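PDB 4DUN: putative phenazine biosynthesis PhzC/PhzF protein from Clostridium difficile, which is probably an isomerase of the PhzF family, although its substrate and the reaction it carries out are not established. Local coordinates for residues S143-I148 against S189-P194; P162-L167 against E195-D200. All coordinates share one frame; numbering follows the deposited sequence.

Interaction 1 of 2, residues S143-I148 against S189-P194; sequences SSRDLI and SRYFCP
The ring of Y191 and the carboxylate of D146 meet nearly at right angles, their planes 88° apart, with D146 OD2 at the ring edge, close to the ring plane and 3.4 Å from Y191 CE2. C193 SG lies in plane at the edge of the same ring. The guanidinium of R145, turned 78° from the ring, has D146 CG at its own edge, in plane. One hydrogen bond links the two segments: Y191 OH donates to D146 OD1 over 2.7 Å, reaching the oxygen from above the carboxylate plane. R145 grips mainly the other oxygen, side-on. R145 NH1 lies 2.8 Å from D146 OD2 in a salt bridge on the syn lone pair, while R145 NE reaches the same oxygen over 3.2 Å from above the carboxylate plane. D146 OD1 receives weak bonds as well, from R145 NE and from G175 N. A bend at chi3 folds the arginine back onto its sequence neighbour. Y191, with CG anti to the backbone N (chi1 -173°), extends its phenol away from strand 187-193 to this pair. The negative charge of the buried carboxylate is probably offset by the arginine; S205 OG further holds R145 NH1. With two guanidinium nitrogens on OD2 and the phenol on OD1, rotation of the carboxylate should be limited. The result is a buried carboxylate-phenol pair covered by an exposed arginine. Y191 OH also hydrogen-bonds a bound bis-tris molecule, probably from the crystallisation liquor, consistent with Y191 lining a pocket, probably near the active site, in a diaminopimelate epimerase-like fold.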
loop_
_atom_site.group_PDB
_atom_site.type_symbol
_atom_site.label_atom_id
_atom_site.label_comp_id
_atom_site.label_asym_id
_atom_site.label_seq_id
_atom_site.Cartn_x
_atom_site.Cartn_y
_atom_site.Cartn_z
ATOM N N SER A 143 -16.374 19.461 -20.103
ATOM C CA SER A 143 -16.045 19.919 -18.765
ATOM C C SER A 143 -17.154 19.686 -17.774
ATOM O O SER A 143 -18.330 19.883 -18.081
ATOM C CB SER A 143 -15.708 21.413 -18.810
ATOM O OG SER A 143 -15.373 21.967 -17.546
ATOM N N SER A 144 -16.770 19.267 -16.556
ATOM C CA SER A 144 -17.637 19.051 -15.386
ATOM C C SER A 144 -16.728 19.149 -14.156
ATOM O O SER A 144 -15.813 19.973 -14.173
ATOM C CB SER A 144 -18.370 17.713 -15.482
ATOM O OG SER A 144 -19.267 17.510 -14.397
ATOM N N ARG A 145 -16.938 18.323 -13.111
ATOM C CA ARG A 145 -16.054 18.291 -11.929
ATOM C C ARG A 145 -14.635 17.918 -12.440
ATOM O O ARG A 145 -13.629 18.507 -12.037
ATOM C CB ARG A 145 -16.568 17.259 -10.914
ATOM C CG ARG A 145 -15.672 17.103 -9.684
ATOM C CD ARG A 145 -15.941 15.812 -8.944
ATOM N NE ARG A 145 -15.545 14.633 -9.722
ATOM C CZ ARG A 145 -15.812 13.382 -9.364
ATOM N NH1 ARG A 145 -15.432 12.372 -10.134
ATOM N NH2 ARG A 145 -16.446 13.131 -8.226
ATOM N N ASP A 146 -14.612 16.990 -13.407
ATOM C CA ASP A 146 -13.420 16.483 -14.081
ATOM C C ASP A 146 -13.332 17.002 -15.514
ATOM O O ASP A 146 -14.343 17.417 -16.107
ATOM C CB ASP A 146 -13.459 14.942 -14.110
ATOM C CG ASP A 146 -13.669 14.293 -12.755
ATOM O OD1 ASP A 146 -12.847 14.537 -11.847
ATOM O OD2 ASP A 146 -14.671 13.569 -12.597
ATOM N N LEU A 147 -12.118 16.955 -16.079
ATOM C CA LEU A 147 -11.886 17.309 -17.479
ATOM C C LEU A 147 -12.054 16.041 -18.300
ATOM O O LEU A 147 -11.519 14.988 -17.925
ATOM C CB LEU A 147 -10.487 17.911 -17.684
ATOM C CG LEU A 147 -10.112 18.316 -19.108
ATOM C CD1 LEU A 147 -10.976 19.487 -19.607
ATOM C CD2 LEU A 147 -8.626 18.729 -19.175
ATOM N N ILE A 148 -12.841 16.114 -19.379
ATOM C CA ILE A 148 -13.112 14.934 -20.198
ATOM C C ILE A 148 -12.491 15.128 -21.572
ATOM O O ILE A 148 -12.852 16.071 -22.284
ATOM C CB ILE A 148 -14.632 14.649 -20.275
ATOM C CG1 ILE A 148 -15.217 14.471 -18.842
ATOM C CG2 ILE A 148 -14.917 13.409 -21.157
ATOM C CD1 ILE A 148 -16.663 14.752 -18.722
ATOM N N SER A 189 -12.880 4.246 -20.631
ATOM C CA SER A 189 -12.255 5.437 -20.034
ATOM C C SER A 189 -11.114 5.035 -19.114
ATOM O O SER A 189 -10.949 3.865 -18.789
ATOM C CB SER A 189 -13.262 6.304 -19.273
ATOM O OG SER A 189 -13.670 5.686 -18.057
ATOM N N ARG A 190 -10.282 6.004 -18.800
ATOM C CA ARG A 190 -9.221 5.941 -17.806
ATOM C C ARG A 190 -9.313 7.248 -17.030
ATOM O O ARG A 190 -9.635 8.292 -17.611
ATOM C CB ARG A 190 -7.837 5.704 -18.407
ATOM C CG ARG A 190 -7.663 4.277 -18.950
ATOM C CD ARG A 190 -6.401 4.160 -19.750
ATOM N NE ARG A 190 -5.221 4.215 -18.894
ATOM C CZ ARG A 190 -3.987 4.437 -19.327
ATOM N NH1 ARG A 190 -3.752 4.635 -20.629
ATOM N NH2 ARG A 190 -2.976 4.465 -18.471
ATOM N N TYR A 191 -9.106 7.176 -15.718
ATOM C CA TYR A 191 -9.247 8.332 -14.837
ATOM C C TYR A 191 -7.933 8.565 -14.098
ATOM O O TYR A 191 -7.440 7.666 -13.419
ATOM C CB TYR A 191 -10.416 8.086 -13.854
ATOM C CG TYR A 191 -10.775 9.269 -12.985
ATOM C CD1 TYR A 191 -10.057 9.552 -11.826
ATOM C CD2 TYR A 191 -11.918 10.020 -13.237
ATOM C CE1 TYR A 191 -10.408 10.626 -10.997
ATOM C CE2 TYR A 191 -12.275 11.100 -12.423
ATOM C CZ TYR A 191 -11.517 11.398 -11.303
ATOM O OH TYR A 191 -11.870 12.450 -10.494
ATOM N N PHE A 192 -7.386 9.776 -14.207
ATOM C CA PHE A 192 -6.110 10.137 -13.589
ATOM C C PHE A 192 -6.298 11.150 -12.463
ATOM O O PHE A 192 -7.012 12.154 -12.624
ATOM C CB PHE A 192 -5.125 10.677 -14.656
ATOM C CG PHE A 192 -4.929 9.676 -15.781
ATOM C CD1 PHE A 192 -4.129 8.550 -15.603
ATOM C CD2 PHE A 192 -5.583 9.835 -16.999
ATOM C CE1 PHE A 192 -3.991 7.596 -16.621
ATOM C CE2 PHE A 192 -5.452 8.879 -18.012
ATOM C CZ PHE A 192 -4.645 7.770 -17.817
ATOM N N CYS A 193 -5.631 10.872 -11.317
ATOM C CA CYS A 193 -5.639 11.678 -10.097
ATOM C C CYS A 193 -4.270 12.353 -9.968
ATOM O O CYS A 193 -3.336 11.753 -9.408
ATOM C CB CYS A 193 -5.964 10.808 -8.884
ATOM S SG CYS A 193 -7.385 9.715 -9.124
ATOM N N PRO A 194 -4.124 13.580 -10.529
ATOM C CA PRO A 194 -2.799 14.219 -10.574
ATOM C C PRO A 194 -2.159 14.493 -9.211
ATOM O O PRO A 194 -0.948 14.300 -9.080
ATOM C CB PRO A 194 -3.065 15.518 -11.348
ATOM C CG PRO A 194 -4.284 15.196 -12.197
ATOM C CD PRO A 194 -5.123 14.397 -11.258
#

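Interaction 2 of 2, residues P162-L167 against E195-D200; sequences PNYAQL and ELDSED
D197 OD1 is held by a salt bridge from R168 NH1, just beyond the short helix 164-167, and the same oxygen rests 3.2 Å from Y164 CB across the contact. The carboxylate plane stands 87° from the tyrosine ring. Over one face of that ring runs the backbone of 197-198: D197 CA makes a CH-pi contact 4.0 Å from the centroid of the Y164 ring, and S198 N lies 3.7 Å above the plane toward the rim. P162 CB covers the opposite face at 3.8 Å, so the ring is sandwiched between a proline and a peptide. With CG anti to its carbonyl carbon (chi1 -65°), Y164 leans from the first turn of the helix over the 197-198 bulge. Its OH lies against the 198-199 peptide, 3.1 Å from S198 C; E199 N is close but not hydrogen-bonded. N163, the N-cap, fixes the helix start, its OD1 accepting from Q166 N over 3.2 Å. D197 and S198 both face C193, a G1 beta bulge. An aromatic face thus covers a backbone, while E199 pairs with R190 of the neighbouring strand. This suggests that van der Waals and CH-pi contact hold the surface contact, backed by the D197-R168 bridge, which fastens the same two parts of the chain.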
loop_
_atom_site.group_PDB
_atom_site.type_symbol
_atom_site.label_atom_id
_atom_site.label_comp_id
_atom_site.label_asym_id
_atom_site.label_seq_id
_atom_site.Cartn_x
_atom_site.Cartn_y
_atom_site.Cartn_z
ATOM N N PRO A 162 0.218 9.030 -18.583
ATOM C CA PRO A 162 0.070 10.322 -17.902
ATOM C C PRO A 162 1.388 10.929 -17.437
ATOM O O PRO A 162 2.309 10.223 -17.010
ATOM C CB PRO A 162 -0.833 9.993 -16.704
ATOM C CG PRO A 162 -0.564 8.534 -16.430
ATOM C CD PRO A 162 -0.345 7.919 -17.784
ATOM N N ASN A 163 1.459 12.261 -17.541
ATOM C CA ASN A 163 2.543 13.092 -17.033
ATOM C C ASN A 163 1.906 13.857 -15.889
ATOM O O ASN A 163 1.247 14.869 -16.133
ATOM C CB ASN A 163 3.105 13.999 -18.140
ATOM C CG ASN A 163 4.285 14.845 -17.711
ATOM O OD1 ASN A 163 4.342 15.399 -16.605
ATOM N ND2 ASN A 163 5.221 15.039 -18.619
ATOM N N TYR A 164 1.993 13.327 -14.652
ATOM C CA TYR A 164 1.258 13.930 -13.530
ATOM C C TYR A 164 1.684 15.349 -13.195
ATOM O O TYR A 164 0.821 16.127 -12.785
ATOM C CB TYR A 164 1.284 13.057 -12.276
ATOM C CG TYR A 164 0.566 11.745 -12.476
ATOM C CD1 TYR A 164 -0.812 11.705 -12.689
ATOM C CD2 TYR A 164 1.269 10.546 -12.535
ATOM C CE1 TYR A 164 -1.479 10.498 -12.895
ATOM C CE2 TYR A 164 0.615 9.333 -12.742
ATOM C CZ TYR A 164 -0.760 9.313 -12.915
ATOM O OH TYR A 164 -1.403 8.122 -13.141
ATOM N N ALA A 165 2.965 15.706 -13.420
ATOM C CA ALA A 165 3.479 17.059 -13.171
ATOM C C ALA A 165 2.731 18.075 -14.043
ATOM O O ALA A 165 2.315 19.120 -13.543
ATOM C CB ALA A 165 4.978 17.122 -13.442
ATOM N N GLN A 166 2.511 17.731 -15.321
ATOM C CA GLN A 166 1.788 18.574 -16.271
ATOM C C GLN A 166 0.284 18.609 -15.943
ATOM O O GLN A 166 -0.306 19.689 -15.930
ATOM C CB GLN A 166 2.022 18.099 -17.719
ATOM C CG GLN A 166 3.455 18.308 -18.230
ATOM C CD GLN A 166 3.767 19.758 -18.509
ATOM O OE1 GLN A 166 4.029 20.549 -17.597
ATOM N NE2 GLN A 166 3.764 20.133 -19.781
ATOM N N LEU A 167 -0.319 17.440 -15.640
ATOM C CA LEU A 167 -1.743 17.335 -15.312
ATOM C C LEU A 167 -2.095 18.094 -14.015
ATOM O O LEU A 167 -3.181 18.667 -13.933
ATOM C CB LEU A 167 -2.187 15.863 -15.231
ATOM C CG LEU A 167 -2.101 15.036 -16.541
ATOM C CD1 LEU A 167 -2.534 13.596 -16.293
ATOM C CD2 LEU A 167 -2.922 15.667 -17.677
ATOM N N GLU A 195 -2.954 14.883 -8.201
ATOM C CA GLU A 195 -2.397 15.186 -6.882
ATOM C C GLU A 195 -2.047 13.905 -6.123
ATOM O O GLU A 195 -1.174 13.940 -5.257
ATOM C CB GLU A 195 -3.332 16.086 -6.061
ATOM C CG GLU A 195 -3.334 17.534 -6.530
ATOM C CD GLU A 195 -2.040 18.315 -6.356
ATOM O OE1 GLU A 195 -1.287 18.041 -5.391
ATOM O OE2 GLU A 195 -1.790 19.223 -7.183
ATOM N N LEU A 196 -2.689 12.778 -6.475
ATOM C CA LEU A 196 -2.390 11.485 -5.873
ATOM C C LEU A 196 -1.259 10.769 -6.644
ATOM O O LEU A 196 -0.787 9.726 -6.180
ATOM C CB LEU A 196 -3.660 10.603 -5.818
ATOM C CG LEU A 196 -4.786 11.049 -4.861
ATOM C CD1 LEU A 196 -6.048 10.227 -5.082
ATOM C CD2 LEU A 196 -4.358 10.936 -3.391
ATOM N N ASP A 197 -0.821 11.326 -7.815
ATOM C CA ASP A 197 0.205 10.736 -8.706
ATOM C C ASP A 197 -0.203 9.286 -9.088
ATOM O O ASP A 197 0.626 8.373 -9.109
ATOM C CB ASP A 197 1.603 10.753 -8.048
ATOM C CG ASP A 197 2.423 12.007 -8.267
ATOM O OD1 ASP A 197 2.686 12.347 -9.441
ATOM O OD2 ASP A 197 2.880 12.601 -7.260
ATOM N N SER A 198 -1.500 9.070 -9.341
ATOM C CA SER A 198 -1.975 7.720 -9.615
ATOM C C SER A 198 -3.135 7.692 -10.577
ATOM O O SER A 198 -3.844 8.689 -10.771
ATOM C CB SER A 198 -2.393 7.047 -8.306
ATOM O OG SER A 198 -3.467 7.747 -7.703
ATOM N N GLU A 199 -3.331 6.522 -11.174
ATOM C CA GLU A 199 -4.464 6.260 -12.049
ATOM C C GLU A 199 -5.504 5.495 -11.237
ATOM O O GLU A 199 -5.187 4.486 -10.616
ATOM C CB GLU A 199 -4.031 5.483 -13.294
ATOM C CG GLU A 199 -5.219 5.017 -14.109
ATOM C CD GLU A 199 -4.876 4.277 -15.384
ATOM O OE1 GLU A 199 -3.679 4.006 -15.631
ATOM O OE2 GLU A 199 -5.822 3.949 -16.129
ATOM N N ASP A 200 -6.737 5.988 -11.213
ATOM C CA ASP A 200 -7.786 5.329 -10.436
ATOM C C ASP A 200 -8.183 4.000 -11.119
ATOM O O ASP A 200 -8.481 4.008 -12.310
ATOM C CB ASP A 200 -8.992 6.269 -10.359
ATOM C CG ASP A 200 -9.947 6.027 -9.215
ATOM O OD1 ASP A 200 -9.568 5.294 -8.247
ATOM O OD2 ASP A 200 -11.037 6.608 -9.243
#

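In the fold
Read from the N terminus, the chain passes 143-148, then 162-167, then 189-194 and directly 195-200. Interaction 1 closes a loop across 40 residues and interaction 2 one across 27, and because their segments alternate the two loops cross. The first joins the turn leading into strand 147-150 to strand 187-193, with strand 176-181 lying between them in the pairing order; the second brings helix 164-167 against the hairpin formed by 187-193 and 198-200. That hairpin is the shared element: Y191 O is probably bonded to D200 N, R190 bridges to E199, and F192 packs on P162. The S198 side chain lies about 9 Å from that of E47, the predicted active-site residue.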